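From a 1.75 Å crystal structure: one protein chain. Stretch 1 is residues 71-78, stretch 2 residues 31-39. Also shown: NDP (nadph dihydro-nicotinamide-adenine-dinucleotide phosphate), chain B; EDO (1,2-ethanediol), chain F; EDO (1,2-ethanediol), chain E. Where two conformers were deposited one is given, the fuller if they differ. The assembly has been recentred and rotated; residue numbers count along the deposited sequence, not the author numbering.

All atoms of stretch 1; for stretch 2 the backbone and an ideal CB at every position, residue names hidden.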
# COMPACT_ATOMS: atom_id res chain seq x y z
N GLY A 71 -14.17 -3.03 8.94
CA GLY A 71 -13.58 -3.12 10.27
C GLY A 71 -13.04 -4.49 10.65
O GLY A 71 -12.28 -4.57 11.63
N SER A 72 -13.43 -5.55 9.95
CA SER A 72 -13.04 -6.93 10.32
C SER A 72 -11.53 -7.10 10.17
O SER A 72 -10.95 -7.82 10.98
CB SER A 72 -13.83 -7.98 9.57
OG SER A 72 -13.81 -7.76 8.18
N ALA A 73 -10.92 -6.55 9.13
CA ALA A 73 -9.46 -6.71 8.94
C ALA A 73 -8.73 -6.07 10.13
O ALA A 73 -7.83 -6.70 10.68
CB ALA A 73 -9.01 -6.17 7.61
N GLU A 74 -9.13 -4.88 10.52
CA GLU A 74 -8.53 -4.17 11.69
C GLU A 74 -8.70 -5.01 12.95
O GLU A 74 -7.73 -5.16 13.71
CB GLU A 74 -9.16 -2.78 11.84
CG GLU A 74 -8.57 -1.75 10.90
CD GLU A 74 -9.19 -0.37 11.12
OE1 GLU A 74 -10.30 -0.37 11.74
OE2 GLU A 74 -8.60 0.65 10.71
N GLU A 75 -9.89 -5.55 13.21
CA GLU A 75 -10.15 -6.38 14.40
C GLU A 75 -9.28 -7.64 14.37
O GLU A 75 -8.73 -8.04 15.40
CB GLU A 75 -11.62 -6.77 14.51
CG GLU A 75 -12.49 -5.63 14.99
CD GLU A 75 -13.91 -6.04 15.36
OE1 GLU A 75 -14.28 -7.21 15.16
OE2 GLU A 75 -14.65 -5.17 15.84
N ASN A 76 -9.21 -8.30 13.21
CA ASN A 76 -8.37 -9.50 13.06
C ASN A 76 -6.89 -9.15 13.32
O ASN A 76 -6.21 -9.91 14.05
CB ASN A 76 -8.64 -10.17 11.72
CG ASN A 76 -9.93 -10.95 11.73
OD1 ASN A 76 -10.30 -11.55 12.75
ND2 ASN A 76 -10.54 -11.10 10.56
N PHE A 77 -6.40 -8.07 12.73
CA PHE A 77 -5.00 -7.65 12.91
C PHE A 77 -4.79 -7.29 14.40
O PHE A 77 -3.75 -7.62 14.98
CB PHE A 77 -4.65 -6.48 12.01
CG PHE A 77 -3.17 -6.23 11.97
CD1 PHE A 77 -2.33 -7.20 11.45
CD2 PHE A 77 -2.63 -5.06 12.44
CE1 PHE A 77 -0.96 -6.99 11.38
CE2 PHE A 77 -1.26 -4.85 12.37
CZ PHE A 77 -0.43 -5.82 11.86
N GLY A 78 -5.82 -6.71 15.02
CA GLY A 78 -5.75 -6.40 16.46
C GLY A 78 -5.52 -7.66 17.27
O GLY A 78 -4.75 -7.65 18.23
N UNK A 31 -0.52 -5.67 2.43
CA UNK A 31 -1.84 -5.05 2.61
C UNK A 31 -2.88 -6.05 3.04
O UNK A 31 -2.82 -7.22 2.59
CB UNK A 31 -2.29 -4.37 1.32
N UNK A 32 -3.86 -5.60 3.84
CA UNK A 32 -4.90 -6.50 4.38
C UNK A 32 -6.26 -6.23 3.71
O UNK A 32 -7.30 -6.64 4.27
CB UNK A 32 -5.02 -6.33 5.90
N UNK A 33 -6.26 -5.60 2.53
CA UNK A 33 -7.50 -5.31 1.77
C UNK A 33 -8.32 -6.58 1.57
O UNK A 33 -9.56 -6.51 1.73
CB UNK A 33 -7.17 -4.69 0.41
N UNK A 34 -7.67 -7.68 1.20
CA UNK A 34 -8.35 -8.98 1.06
C UNK A 34 -7.71 -10.05 1.94
O UNK A 34 -6.51 -9.94 2.25
CB UNK A 34 -8.33 -9.44 -0.40
N UNK A 35 -8.54 -11.02 2.32
CA UNK A 35 -8.21 -12.30 3.02
C UNK A 35 -8.04 -12.09 4.52
O UNK A 35 -7.56 -13.02 5.17
CB UNK A 35 -6.93 -12.91 2.45
N UNK A 36 -8.49 -10.96 5.09
CA UNK A 36 -8.42 -10.69 6.55
C UNK A 36 -9.79 -10.35 7.13
O UNK A 36 -9.85 -9.78 8.24
CB UNK A 36 -7.45 -9.54 6.83
N UNK A 37 -10.84 -10.67 6.40
CA UNK A 37 -12.21 -10.31 6.77
C UNK A 37 -12.89 -11.33 7.66
O UNK A 37 -12.27 -12.30 8.17
CB UNK A 37 -13.05 -10.11 5.51
N UNK A 38 -14.18 -11.11 7.83
CA UNK A 38 -15.05 -11.90 8.73
C UNK A 38 -14.99 -13.38 8.38
O UNK A 38 -15.16 -14.20 9.30
CB UNK A 38 -16.50 -11.41 8.65
N UNK A 39 -14.89 -13.70 7.09
CA UNK A 39 -14.95 -15.09 6.55
C UNK A 39 -13.57 -15.73 6.47
O UNK A 39 -13.52 -16.90 6.13
CB UNK A 39 -15.59 -15.10 5.16
PA NDP B . -1.94 -7.12 -5.75
O1A NDP B . -2.17 -6.37 -7.03
O2A NDP B . -0.59 -7.45 -5.21
O5B NDP B . -2.86 -8.44 -5.73
C5B NDP B . -2.78 -9.33 -4.59
C4B NDP B . -3.40 -10.66 -4.95
O4B NDP B . -2.71 -11.16 -6.12
C3B NDP B . -3.29 -11.78 -3.91
O3B NDP B . -4.36 -11.79 -2.97
C2B NDP B . -3.31 -13.01 -4.80
O2B NDP B . -4.67 -13.24 -5.17
C1B NDP B . -2.51 -12.55 -6.01
N9A NDP B . -1.07 -12.77 -5.94
C8A NDP B . -0.18 -12.17 -5.08
N7A NDP B . 1.06 -12.53 -5.29
C5A NDP B . 0.99 -13.41 -6.36
C6A NDP B . 1.97 -14.14 -7.06
N6A NDP B . 3.27 -14.08 -6.77
N1A NDP B . 1.56 -14.93 -8.08
C2A NDP B . 0.25 -14.99 -8.36
N3A NDP B . -0.76 -14.34 -7.78
C4A NDP B . -0.32 -13.56 -6.77
O3 NDP B . -2.59 -6.24 -4.56
PN NDP B . -4.08 -5.88 -4.09
O1N NDP B . -4.54 -7.01 -3.23
O2N NDP B . -4.92 -5.42 -5.23
O5D NDP B . -3.77 -4.61 -3.15
C5D NDP B . -2.67 -4.71 -2.22
C4D NDP B . -2.91 -3.76 -1.07
O4D NDP B . -2.97 -2.41 -1.57
C3D NDP B . -4.23 -3.92 -0.32
O3D NDP B . -4.17 -5.02 0.58
C2D NDP B . -4.31 -2.55 0.37
O2D NDP B . -3.48 -2.53 1.51
C1D NDP B . -3.77 -1.61 -0.71
N1N NDP B . -4.85 -0.98 -1.50
C2N NDP B . -5.10 0.37 -1.36
C3N NDP B . -6.23 0.96 -1.84
C7N NDP B . -6.43 2.44 -1.64
O7N NDP B . -5.63 3.10 -0.95
N7N NDP B . -7.50 2.99 -2.21
C4N NDP B . -7.23 0.08 -2.54
C5N NDP B . -6.77 -1.30 -2.81
C6N NDP B . -5.61 -1.74 -2.37
P2B NDP B . -5.13 -14.77 -5.42
O1X NDP B . -4.32 -15.77 -4.63
O2X NDP B . -6.60 -14.78 -5.02
O3X NDP B . -4.93 -14.91 -6.92
C1 EDO F . -12.00 -11.31 3.41
O1 EDO F . -11.60 -12.43 4.10
C2 EDO F . -11.54 -11.28 2.02
O2 EDO F . -11.38 -9.96 1.60
C1 EDO E . -11.31 -15.08 12.51
O1 EDO E . -10.79 -14.39 13.63
C2 EDO E . -12.52 -14.44 11.93
O2 EDO E . -12.30 -13.75 10.71

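Stretch 1 presents the first turns of a helix, with Ser 72, Ala 73, Asn 76 and Phe 77 lining the side that meets stretch 2, a segment without regular helix and mostly irregular in path. Position 31 lies beyond the reach of this helix. An ideal CB there would sit 2.1 Å from O3D of NDP, so the cofactor leaves no room for a side chain, and glycine is the natural expectation. The residue is Gly 31.

At position 32 the CA-to-CB bond points toward the helix, and the ideal CB stands 4.3 Å from Ala 73 CB. Stretch 1 offers a methyl group here and the ring of Phe 77 further on, with no charge nearby. An aliphatic side chain of medium size, such as leucine, isoleucine, valine or methionine, would suit the site. It is Leu 32, with chi1 m and chi2 p; its CB lies 4.4 Å from Ala 73 CB, and its CD2 reaches within 3.8 Å of Phe 77 CD1, approaching the ring obliquely. The side chain thus spans one turn of the helix, from Ala 73 to Phe 77.

Positions 33 and 34 point away from stretch 1, which therefore sets little limit on either. At 33 the backbone N donates a hydrogen bond to NDP O3D (2.9 Å), which any residue but proline could make. The residues are Trp 33, which lays one face of its ring against C5N of the nicotinamide, and His 34, whose ring edge meets O2 of a 1,2-ethanediol. Position 35 is out of reach too, but its phi of 80° favours glycine, asparagine or aspartate; it is Asn 35.

Position 36 is the hub of the contact. The carbonyl O of position 36 accepts a hydrogen bond from Asn 76 ND2 (2.8 Å, nearly linear at 172°), and the same oxygen receives a CA-H...O contact from Ala 73 CA at 3.2 Å. Both involve the backbone here and so say little about the side chain. The CB points sideways, 3.8 Å from Ala 73 CB in its ideal place; that methyl offers no polar partner, so an apolar side chain suits, while stretch 1 does not dictate its far end. Leucine, methionine or an aromatic would serve. In Phe 36, CB packs 3.9 Å from Ala 73 CB, while the end of the side chain leads away.

At 37 the CA-to-CB direction is away from the helix, yet the backbone comes close, with Ser 72 OG 3.3 Å from the CA of position 37. An ideal CB would clash with C1 of a 1,2-ethanediol at 2.6 Å, although that molecule probably comes from the crystallisation liquor. Neither the backbone angles nor stretch 1 demands glycine, and without that molecule alanine or serine could also be considered. The residue is Gly 37, whose N makes a weak hydrogen bond to O1 of the same 1,2-ethanediol (3.0 Å).

Position 38 points sideways past Ser 72, where a small or polar side chain is easily accommodated: serine, threonine, alanine or aspartate. In Ser 38, OG lies 3.5 Å from Ser 72 CB and is hydrogen-bonded elsewhere in the structure. Position 39 points away, beyond any contact with stretch 1, and many residues could stand there; it is Asn 39.

Stretch 2, residues 31-39: GLWHNFGSN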
# COMPACT_ATOMS: atom_id res chain seq x y z
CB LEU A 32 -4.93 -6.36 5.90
CG LEU A 32 -3.86 -7.13 6.66
CD1 LEU A 32 -2.51 -6.46 6.52
CD2 LEU A 32 -4.23 -7.18 8.14
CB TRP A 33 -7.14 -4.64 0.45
CG TRP A 33 -8.33 -4.23 -0.36
CD1 TRP A 33 -9.50 -3.68 0.07
CD2 TRP A 33 -8.40 -4.26 -1.79
NE1 TRP A 33 -10.32 -3.41 -1.00
CE2 TRP A 33 -9.67 -3.77 -2.15
CE3 TRP A 33 -7.52 -4.72 -2.78
CZ2 TRP A 33 -10.07 -3.69 -3.49
CZ3 TRP A 33 -7.92 -4.63 -4.10
CH2 TRP A 33 -9.16 -4.10 -4.44
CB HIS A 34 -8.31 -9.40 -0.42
CG HIS A 34 -9.13 -8.49 -1.28
ND1 HIS A 34 -8.68 -7.98 -2.48
CD2 HIS A 34 -10.35 -7.94 -1.07
CE1 HIS A 34 -9.62 -7.21 -3.01
NE2 HIS A 34 -10.63 -7.14 -2.14
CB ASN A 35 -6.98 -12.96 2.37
CG ASN A 35 -7.19 -13.15 0.88
OD1 ASN A 35 -8.20 -13.69 0.49
ND2 ASN A 35 -6.30 -12.63 0.06
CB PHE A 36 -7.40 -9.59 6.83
CG PHE A 36 -6.00 -10.14 6.68
CD1 PHE A 36 -5.44 -10.28 5.42
CD2 PHE A 36 -5.27 -10.46 7.79
CE1 PHE A 36 -4.16 -10.81 5.28
CE2 PHE A 36 -3.99 -10.99 7.65
CZ PHE A 36 -3.46 -11.19 6.40
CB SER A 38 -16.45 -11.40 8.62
OG SER A 38 -16.52 -10.04 8.86
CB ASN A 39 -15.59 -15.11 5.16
CG ASN A 39 -17.07 -14.80 5.22
OD1 ASN A 39 -17.79 -15.44 5.98
ND2 ASN A 39 -17.49 -13.80 4.46
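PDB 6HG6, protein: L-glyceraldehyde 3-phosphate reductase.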